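Periplasmic iron-binding protein (Synechocystis sp., PDB 2VOZ) probably serves as a periplasmic ferric-iron-binding subunit of an ABC transporter that imports iron into the cell. Local coordinates at residues V132-R137 with V245-P250; P154-K159 with G217-A222. All blocks are in the same frame, centred on the assembly; numbering follows the deposited sequence.

Contact 1 (V132-R137 with V245-P250); sequences VLYYSR and VSLFFP. With SO4 (sulfate ion), chain E.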
ATOM      1  N   VAL B 132     -13.894 -20.834 -16.929  1.00  8.53           N
ATOM      2  CA  VAL B 132     -14.963 -21.723 -16.521  1.00  9.00           C
ATOM      3  C   VAL B 132     -16.324 -21.090 -16.787  1.00  9.20           C
ATOM      4  O   VAL B 132     -16.412 -19.982 -17.303  1.00  8.79           O
ATOM      5  CB  VAL B 132     -14.847 -22.078 -15.021  1.00  9.75           C
ATOM      6  CG1 VAL B 132     -13.569 -22.904 -14.742  1.00 11.56           C
ATOM      7  CG2 VAL B 132     -14.927 -20.811 -14.103  1.00  8.49           C
ATOM      8  N   LEU B 133     -17.381 -21.809 -16.413  1.00  8.50           N
ATOM      9  CA  LEU B 133     -18.717 -21.256 -16.488  1.00  9.11           C
ATOM     10  C   LEU B 133     -19.202 -20.926 -15.101  1.00  9.94           C
ATOM     11  O   LEU B 133     -18.832 -21.608 -14.111  1.00 11.47           O
ATOM     12  CB  LEU B 133     -19.673 -22.265 -17.101  1.00  9.03           C
ATOM     13  CG  LEU B 133     -19.265 -22.860 -18.449  1.00  9.70           C
ATOM     14  CD1 LEU B 133     -20.417 -23.669 -19.088  1.00 10.79           C
ATOM     15  CD2 LEU B 133     -18.817 -21.769 -19.398  1.00 10.35           C
ATOM     16  N   TYR B 134     -19.995 -19.865 -15.034  1.00  8.52           N
ATOM     17  CA  TYR B 134     -20.687 -19.474 -13.816  1.00  8.43           C
ATOM     18  C   TYR B 134     -22.168 -19.514 -14.116  1.00  8.14           C
ATOM     19  O   TYR B 134     -22.599 -19.182 -15.223  1.00  9.34           O
ATOM     20  CB  TYR B 134     -20.260 -18.073 -13.379  1.00  8.97           C
ATOM     21  CG  TYR B 134     -18.823 -18.103 -12.935  1.00  9.36           C
ATOM     22  CD1 TYR B 134     -17.805 -17.691 -13.782  1.00  7.76           C
ATOM     23  CD2 TYR B 134     -18.480 -18.642 -11.704  1.00 10.42           C
ATOM     24  CE1 TYR B 134     -16.463 -17.730 -13.384  1.00  9.41           C
ATOM     25  CE2 TYR B 134     -17.154 -18.696 -11.293  1.00  8.59           C
ATOM     26  CZ  TYR B 134     -16.154 -18.241 -12.143  1.00 11.02           C
ATOM     27  OH  TYR B 134     -14.851 -18.300 -11.707  1.00 10.61           O
ATOM     28  N   TYR B 135     -22.962 -19.917 -13.142  1.00  8.99           N
ATOM     29  CA  TYR B 135     -24.403 -20.023 -13.423  1.00  8.73           C
ATOM     30  C   TYR B 135     -25.239 -19.629 -12.238  1.00  9.16           C
ATOM     31  O   TYR B 135     -24.825 -19.790 -11.082  1.00  9.67           O
ATOM     32  CB  TYR B 135     -24.778 -21.438 -13.902  1.00  9.15           C
ATOM     33  CG  TYR B 135     -24.627 -22.522 -12.837  1.00  9.63           C
ATOM     34  CD1 TYR B 135     -23.416 -23.237 -12.703  1.00 10.00           C
ATOM     35  CD2 TYR B 135     -25.700 -22.809 -11.944  1.00  8.24           C
ATOM     36  CE1 TYR B 135     -23.257 -24.243 -11.737  1.00 11.46           C
ATOM     37  CE2 TYR B 135     -25.556 -23.830 -10.997  1.00 10.18           C
ATOM     38  CZ  TYR B 135     -24.340 -24.517 -10.886  1.00 12.71           C
ATOM     39  OH  TYR B 135     -24.199 -25.481  -9.895  1.00 15.23           O
ATOM     40  N   SER B 136     -26.430 -19.124 -12.544  1.00  9.16           N
ATOM     41  CA  SER B 136     -27.408 -18.749 -11.542  1.00 10.05           C
ATOM     42  C   SER B 136     -27.904 -20.010 -10.829  1.00 10.02           C
ATOM     43  O   SER B 136     -28.490 -20.882 -11.452  1.00 10.08           O
ATOM     44  CB  SER B 136     -28.620 -18.101 -12.243  1.00  9.48           C
ATOM     45  OG  SER B 136     -29.663 -17.846 -11.316  1.00 10.48           O
ATOM     46  N   ARG B 137     -27.729 -20.062  -9.527  1.00 11.41           N
ATOM     47  CA  ARG B 137     -28.166 -21.228  -8.749  1.00 13.79           C
ATOM     48  C   ARG B 137     -29.692 -21.372  -8.834  1.00 14.68           C
ATOM     49  O   ARG B 137     -30.193 -22.485  -8.948  1.00 17.20           O
ATOM     50  CB  ARG B 137     -27.711 -21.079  -7.319  1.00 13.38           C
ATOM     51  CG  ARG B 137     -26.233 -21.279  -7.207  1.00 16.09           C
ATOM     52  CD  ARG B 137     -25.697 -21.177  -5.766  1.00 19.68           C
ATOM     53  NE  ARG B 137     -26.349 -22.116  -4.858  1.00 21.56           N
ATOM     54  CZ  ARG B 137     -26.106 -23.427  -4.793  1.00 26.97           C
ATOM     55  NH1 ARG B 137     -25.229 -24.009  -5.617  1.00 28.40           N
ATOM     56  NH2 ARG B 137     -26.767 -24.173  -3.900  1.00 26.41           N
ATOM     57  N   VAL B 245     -24.543 -17.555  -7.247  1.00  9.85           N
ATOM     58  CA  VAL B 245     -23.873 -17.999  -8.486  1.00  9.28           C
ATOM     59  C   VAL B 245     -22.927 -19.123  -8.132  1.00  9.76           C
ATOM     60  O   VAL B 245     -22.267 -19.046  -7.090  1.00 11.06           O
ATOM     61  CB  VAL B 245     -23.072 -16.807  -9.102  1.00  9.24           C
ATOM     62  CG1 VAL B 245     -22.332 -17.271 -10.364  1.00  9.61           C
ATOM     63  CG2 VAL B 245     -24.001 -15.607  -9.396  1.00 11.49           C
ATOM     64  N   SER B 246     -22.866 -20.192  -8.949  1.00  9.36           N
ATOM     65  CA  SER B 246     -21.903 -21.278  -8.711  1.00  9.83           C
ATOM     66  C   SER B 246     -20.927 -21.405  -9.872  1.00 10.49           C
ATOM     67  O   SER B 246     -21.206 -20.960 -10.979  1.00 10.09           O
ATOM     68  CB  SER B 246     -22.593 -22.623  -8.475  1.00 11.43           C
ATOM     69  OG  SER B 246     -23.235 -22.641  -7.182  1.00 15.25           O
ATOM     70  N   LEU B 247     -19.791 -22.034  -9.590  1.00 10.37           N
ATOM     71  CA  LEU B 247     -18.741 -22.259 -10.588  1.00 10.27           C
ATOM     72  C   LEU B 247     -18.959 -23.666 -11.170  1.00 10.60           C
ATOM     73  O   LEU B 247     -19.159 -24.625 -10.430  1.00 11.09           O
ATOM     74  CB  LEU B 247     -17.369 -22.168  -9.899  1.00 10.27           C
ATOM     75  CG  LEU B 247     -16.100 -22.364 -10.741  1.00 10.75           C
ATOM     76  CD1 LEU B 247     -14.966 -21.659 -10.017  1.00 12.20           C
ATOM     77  CD2 LEU B 247     -15.739 -23.829 -10.914  1.00 10.19           C
ATOM     78  N   PHE B 248     -18.900 -23.786 -12.491  1.00 10.51           N
ATOM     79  CA  PHE B 248     -19.012 -25.072 -13.167  1.00 10.86           C
ATOM     80  C   PHE B 248     -17.810 -25.248 -14.092  1.00 10.66           C
ATOM     81  O   PHE B 248     -17.580 -24.374 -14.949  1.00  9.85           O
ATOM     82  CB  PHE B 248     -20.310 -25.089 -14.001  1.00 11.40           C
ATOM     83  CG  PHE B 248     -20.491 -26.340 -14.822  1.00 12.24           C
ATOM     84  CD1 PHE B 248     -21.059 -27.500 -14.232  1.00 14.43           C
ATOM     85  CD2 PHE B 248     -20.115 -26.370 -16.163  1.00 12.93           C
ATOM     86  CE1 PHE B 248     -21.229 -28.675 -15.001  1.00 14.17           C
ATOM     87  CE2 PHE B 248     -20.264 -27.545 -16.941  1.00 12.02           C
ATOM     88  CZ  PHE B 248     -20.828 -28.690 -16.358  1.00 14.48           C
ATOM     89  N   PHE B 249     -17.078 -26.354 -13.937  1.00  9.79           N
ATOM     90  CA  PHE B 249     -16.005 -26.694 -14.855  1.00 10.44           C
ATOM     91  C   PHE B 249     -16.574 -27.346 -16.113  1.00 10.63           C
ATOM     92  O   PHE B 249     -17.122 -28.454 -16.035  1.00 11.15           O
ATOM     93  CB  PHE B 249     -14.970 -27.647 -14.239  1.00 10.51           C
ATOM     94  CG  PHE B 249     -14.098 -27.026 -13.179  1.00 10.37           C
ATOM     95  CD1 PHE B 249     -13.022 -26.201 -13.518  1.00 12.51           C
ATOM     96  CD2 PHE B 249     -14.331 -27.299 -11.829  1.00 15.53           C
ATOM     97  CE1 PHE B 249     -12.209 -25.633 -12.529  1.00 14.24           C
ATOM     98  CE2 PHE B 249     -13.521 -26.737 -10.846  1.00 15.67           C
ATOM     99  CZ  PHE B 249     -12.467 -25.888 -11.195  1.00 14.35           C
ATOM    100  N   PRO B 250     -16.445 -26.671 -17.262  1.00  9.85           N
ATOM    101  CA  PRO B 250     -16.905 -27.268 -18.503  1.00  9.69           C
ATOM    102  C   PRO B 250     -15.928 -28.259 -19.142  1.00  9.51           C
ATOM    103  O   PRO B 250     -14.728 -28.265 -18.847  1.00 10.36           O
ATOM    104  CB  PRO B 250     -17.038 -26.057 -19.421  1.00  8.78           C
ATOM    105  CG  PRO B 250     -15.867 -25.211 -18.980  1.00  7.62           C
ATOM    106  CD  PRO B 250     -15.922 -25.309 -17.489  1.00 10.32           C
TER
HETATM  107  S   SO4 E1347     -19.693 -23.713  -5.821  1.00 32.28           S
HETATM  108  O1  SO4 E1347     -19.337 -22.854  -6.953  1.00 25.74           O
HETATM  109  O2  SO4 E1347     -21.100 -23.505  -5.383  1.00 25.24           O
HETATM  110  O3  SO4 E1347     -19.524 -25.134  -6.182  1.00 32.03           O
HETATM  111  O4  SO4 E1347     -18.808 -23.422  -4.681  1.00 31.17           O
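Strand 245-248 pairs antiparallel with the end of strand 124-136 in the mixed sheet of this periplasmic binding protein, Leu133 facing Phe248 and Tyr135 facing Ser246. Each of these two pairs is joined by two backbone hydrogen bonds. The shortest runs from Phe248 N to Leu133 O, 2.7 Å. Between them Tyr134 and Leu247 form a non-hydrogen-bonded pair, and Tyr134 CE2 meets Leu247 CB at 3.7 Å. On the other face of the sheet, Tyr135 CG sits between its backbone N and carbonyl carbon (chi1 67°). This lets the ring lie against Ser246. Ser246 CB rests over one ring face in a CH-pi contact, 3.5 Å from Tyr135 CZ, while Phe248 CB approaches the ring edge. At the end of the contact with Pro250, Val132 CG1 lies 3.6 Å from Phe249 CD1, and Leu133 CG packs on Pro250 CB. Arg137 NH1 donates to Ser246 OG at 2.9 Å, with the oxygen close to the guanidinium plane. Ser246 OG in turn donates to sulfate O2. Leu247 N donates to sulfate O1 at 2.8 Å, nearly straight (176°). The Tyr134 hydroxyl is hydrogen-bonded to Asn223 O, and its side chain lies about 5 Å from that of the iron-binding Tyr226. The sulfate probably came from the crystallisation liquor; the bonds from Ser246 and Leu247 suggest that this spot can accept an anion, and Arg137 would probably add positive potential.

Contact 2 (P154-K159 with G217-A222); sequences PQWRGK and GDVAIA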
ATOM      1  N   PRO B 154     -29.729 -23.186 -28.954  1.00 13.75           N
ATOM      2  CA  PRO B 154     -30.696 -22.082 -28.897  1.00 13.96           C
ATOM      3  C   PRO B 154     -31.374 -21.902 -27.538  1.00 13.85           C
ATOM      4  O   PRO B 154     -31.913 -20.841 -27.280  1.00 14.49           O
ATOM      5  CB  PRO B 154     -31.727 -22.451 -29.966  1.00 14.33           C
ATOM      6  CG  PRO B 154     -31.575 -23.908 -30.188  1.00 13.93           C
ATOM      7  CD  PRO B 154     -30.114 -24.221 -29.930  1.00 14.52           C
ATOM      8  N   GLN B 155     -31.342 -22.928 -26.673  1.00 13.82           N
ATOM      9  CA  GLN B 155     -31.965 -22.768 -25.355  1.00 14.90           C
ATOM     10  C   GLN B 155     -31.339 -21.652 -24.509  1.00 14.07           C
ATOM     11  O   GLN B 155     -31.952 -21.206 -23.534  1.00 14.62           O
ATOM     12  CB  GLN B 155     -31.890 -24.066 -24.567  1.00 15.93           C
ATOM     13  CG  GLN B 155     -30.511 -24.421 -24.150  1.00 18.34           C
ATOM     14  CD  GLN B 155     -30.457 -25.846 -23.698  1.00 25.38           C
ATOM     15  OE1 GLN B 155     -30.575 -26.134 -22.499  1.00 28.85           O
ATOM     16  NE2 GLN B 155     -30.352 -26.766 -24.662  1.00 26.42           N
ATOM     17  N   TRP B 156     -30.118 -21.222 -24.865  1.00 12.57           N
ATOM     18  CA  TRP B 156     -29.416 -20.166 -24.082  1.00 11.83           C
ATOM     19  C   TRP B 156     -29.675 -18.753 -24.600  1.00 12.60           C
ATOM     20  O   TRP B 156     -29.016 -17.782 -24.171  1.00 11.82           O
ATOM     21  CB  TRP B 156     -27.905 -20.455 -24.019  1.00 12.89           C
ATOM     22  CG  TRP B 156     -27.642 -21.783 -23.409  1.00 11.53           C
ATOM     23  CD1 TRP B 156     -27.218 -22.918 -24.033  1.00 13.44           C
ATOM     24  CD2 TRP B 156     -27.916 -22.138 -22.054  1.00 14.50           C
ATOM     25  NE1 TRP B 156     -27.153 -23.961 -23.119  1.00 13.84           N
ATOM     26  CE2 TRP B 156     -27.579 -23.503 -21.900  1.00 15.08           C
ATOM     27  CE3 TRP B 156     -28.370 -21.423 -20.948  1.00 12.57           C
ATOM     28  CZ2 TRP B 156     -27.699 -24.174 -20.666  1.00 14.32           C
ATOM     29  CZ3 TRP B 156     -28.503 -22.088 -19.725  1.00 15.36           C
ATOM     30  CH2 TRP B 156     -28.167 -23.447 -19.602  1.00 14.57           C
ATOM     31  N   ARG B 157     -30.645 -18.620 -25.513  1.00 11.69           N
ATOM     32  CA  ARG B 157     -30.969 -17.305 -26.046  1.00 12.66           C
ATOM     33  C   ARG B 157     -31.254 -16.291 -24.928  1.00 12.09           C
ATOM     34  O   ARG B 157     -32.030 -16.590 -24.020  1.00 11.18           O
ATOM     35  CB  ARG B 157     -32.165 -17.419 -27.009  1.00 13.46           C
ATOM     36  CG  ARG B 157     -32.676 -16.101 -27.499  1.00 18.79           C
ATOM     37  CD  ARG B 157     -31.817 -15.617 -28.607  1.00 22.80           C
ATOM     38  NE  ARG B 157     -32.617 -14.832 -29.548  1.00 28.33           N
ATOM     39  N   GLY B 158     -30.598 -15.123 -24.995  1.00 10.69           N
ATOM     40  CA  GLY B 158     -30.758 -14.041 -24.008  1.00 11.04           C
ATOM     41  C   GLY B 158     -30.138 -14.341 -22.652  1.00 11.42           C
ATOM     42  O   GLY B 158     -30.380 -13.609 -21.697  1.00 12.88           O
ATOM     43  N   LYS B 159     -29.301 -15.376 -22.564  1.00 10.65           N
ATOM     44  CA  LYS B 159     -28.805 -15.799 -21.249  1.00 10.58           C
ATOM     45  C   LYS B 159     -27.288 -15.682 -21.003  1.00 10.63           C
ATOM     46  O   LYS B 159     -26.851 -15.757 -19.849  1.00 11.55           O
ATOM     47  CB  LYS B 159     -29.292 -17.215 -20.953  1.00 11.09           C
ATOM     48  CG  LYS B 159     -30.784 -17.264 -20.631  1.00 13.28           C
ATOM     49  CD  LYS B 159     -31.260 -18.686 -20.385  1.00 18.65           C
ATOM     50  CE  LYS B 159     -32.719 -18.647 -19.954  1.00 20.69           C
ATOM     51  NZ  LYS B 159     -33.271 -19.989 -19.595  1.00 26.01           N
ATOM     52  N   GLY B 217     -28.287 -11.956 -16.737  1.00 11.58           N
ATOM     53  CA  GLY B 217     -28.155 -13.167 -17.584  1.00 11.84           C
ATOM     54  C   GLY B 217     -28.026 -14.345 -16.649  1.00 11.36           C
ATOM     55  O   GLY B 217     -28.075 -14.152 -15.428  1.00 13.13           O
ATOM     56  N   ASP B 218     -27.817 -15.559 -17.178  1.00 10.28           N
ATOM     57  CA  ASP B 218     -27.867 -16.754 -16.342  1.00  9.72           C
ATOM     58  C   ASP B 218     -26.586 -17.583 -16.339  1.00  9.44           C
ATOM     59  O   ASP B 218     -26.366 -18.379 -15.429  1.00  9.29           O
ATOM     60  CB  ASP B 218     -29.001 -17.679 -16.807  1.00 10.85           C
ATOM     61  CG  ASP B 218     -30.384 -17.099 -16.583  1.00 12.57           C
ATOM     62  OD1 ASP B 218     -30.547 -15.997 -15.999  1.00 15.60           O
ATOM     63  OD2 ASP B 218     -31.337 -17.785 -17.028  1.00 15.72           O
ATOM     64  N   VAL B 219     -25.775 -17.425 -17.386  1.00  9.48           N
ATOM     65  CA  VAL B 219     -24.514 -18.206 -17.542  1.00  9.29           C
ATOM     66  C   VAL B 219     -23.431 -17.259 -18.032  1.00  9.49           C
ATOM     67  O   VAL B 219     -23.645 -16.523 -18.989  1.00 10.27           O
ATOM     68  CB  VAL B 219     -24.633 -19.394 -18.543  1.00 10.28           C
ATOM     69  CG1 VAL B 219     -23.293 -20.120 -18.657  1.00  8.71           C
ATOM     70  CG2 VAL B 219     -25.760 -20.353 -18.105  1.00 10.47           C
ATOM     71  N   ALA B 220     -22.302 -17.231 -17.327  1.00  8.77           N
ATOM     72  CA  ALA B 220     -21.192 -16.352 -17.721  1.00  9.23           C
ATOM     73  C   ALA B 220     -19.983 -17.204 -17.995  1.00  9.39           C
ATOM     74  O   ALA B 220     -19.865 -18.329 -17.457  1.00  9.88           O
ATOM     75  CB  ALA B 220     -20.856 -15.354 -16.637  1.00  8.47           C
ATOM     76  N   ILE B 221     -19.083 -16.663 -18.829  1.00  8.36           N
ATOM     77  CA  ILE B 221     -17.774 -17.276 -19.047  1.00  9.11           C
ATOM     78  C   ILE B 221     -16.758 -16.346 -18.403  1.00  8.02           C
ATOM     79  O   ILE B 221     -16.762 -15.144 -18.699  1.00  8.64           O
ATOM     80  CB  ILE B 221     -17.472 -17.396 -20.552  1.00  9.29           C
ATOM     81  CG1 ILE B 221     -18.551 -18.278 -21.231  1.00 10.35           C
ATOM     82  CG2 ILE B 221     -16.074 -18.025 -20.773  1.00 10.92           C
ATOM     83  CD1 ILE B 221     -18.396 -18.390 -22.767  1.00 11.77           C
ATOM     84  N   ALA B 222     -15.965 -16.862 -17.463  1.00  7.86           N
ATOM     85  CA  ALA B 222     -14.961 -16.030 -16.768  1.00  7.96           C
ATOM     86  C   ALA B 222     -13.943 -16.927 -16.133  1.00  8.30           C
ATOM     87  O   ALA B 222     -14.127 -18.134 -16.061  1.00  8.45           O
ATOM     88  CB  ALA B 222     -15.595 -15.098 -15.726  1.00  8.10           C
TER
HETATM   89  O   HOH W   1     -31.679 -20.454 -17.343  1.00 23.23           O
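Two backbone hydrogen bonds join Lys159 to segment 217-222, both ending on Lys159 O. Asp218 N reaches it at 2.8 Å, in the carbonyl plane and on a lone pair. Val219 N makes the longer bond, 3.2 Å, and stands 28° out of that plane. Two donors thus hold one carbonyl oxygen. The polar side chains meet as a long salt bridge, with Lys159 NZ 3.9 Å from Asp218 OD2. The lysine chain is extended beyond CG and crosses the Asp218 side chain obliquely; its CE comes to 3.3 Å from Asp218 OD2. A water joins the charges more closely, accepting from Lys159 NZ and donating to Asp218 OD2 at 2.7 Å. Asp218 OD1 forms a salt bridge with Arg139, so the carboxylate faces a second cation there, while Lys159 reaches OD2 mainly through the water. An alanine at Lys159 would probably leave Asp218 OD2 without its cationic mate and the bridging water without one of its anchors. The apolar part is small: Val219 CG2 meets the six-membered ring of Trp156, 3.6 Å from CZ3. The contact lies where the turn at 154-159 enters strand 160-161, which runs parallel to strand 219-223 in the mixed sheet of this solute-binding protein, the backbone of Leu161 hydrogen-bonded to those of Val219 and Ile221.

How the contacts relate
After the earlier strands and helices, the chain reaches strand 124-136, whose end supplies 132-137. It then passes through the turn at 154-159 into the short strand 160-161. Helices 168-181, 183-195 and 205-213 follow before 217-222 returns to the sheet. Contact 2 closes this loop of 57 residues. After helices 224-232 and 236-244, strand 245-248 comes back and contact 1 closes a loop of 107 residues. Contact 2 is therefore nested inside contact 1. Strand 124-136 lies between strands 219-223 and 245-248, with Val132 N 2.8 Å from Ala222 O. The two contacts thus tie an outer loop and the helical loop nested within it to one sheet, their centres about 11 Å apart.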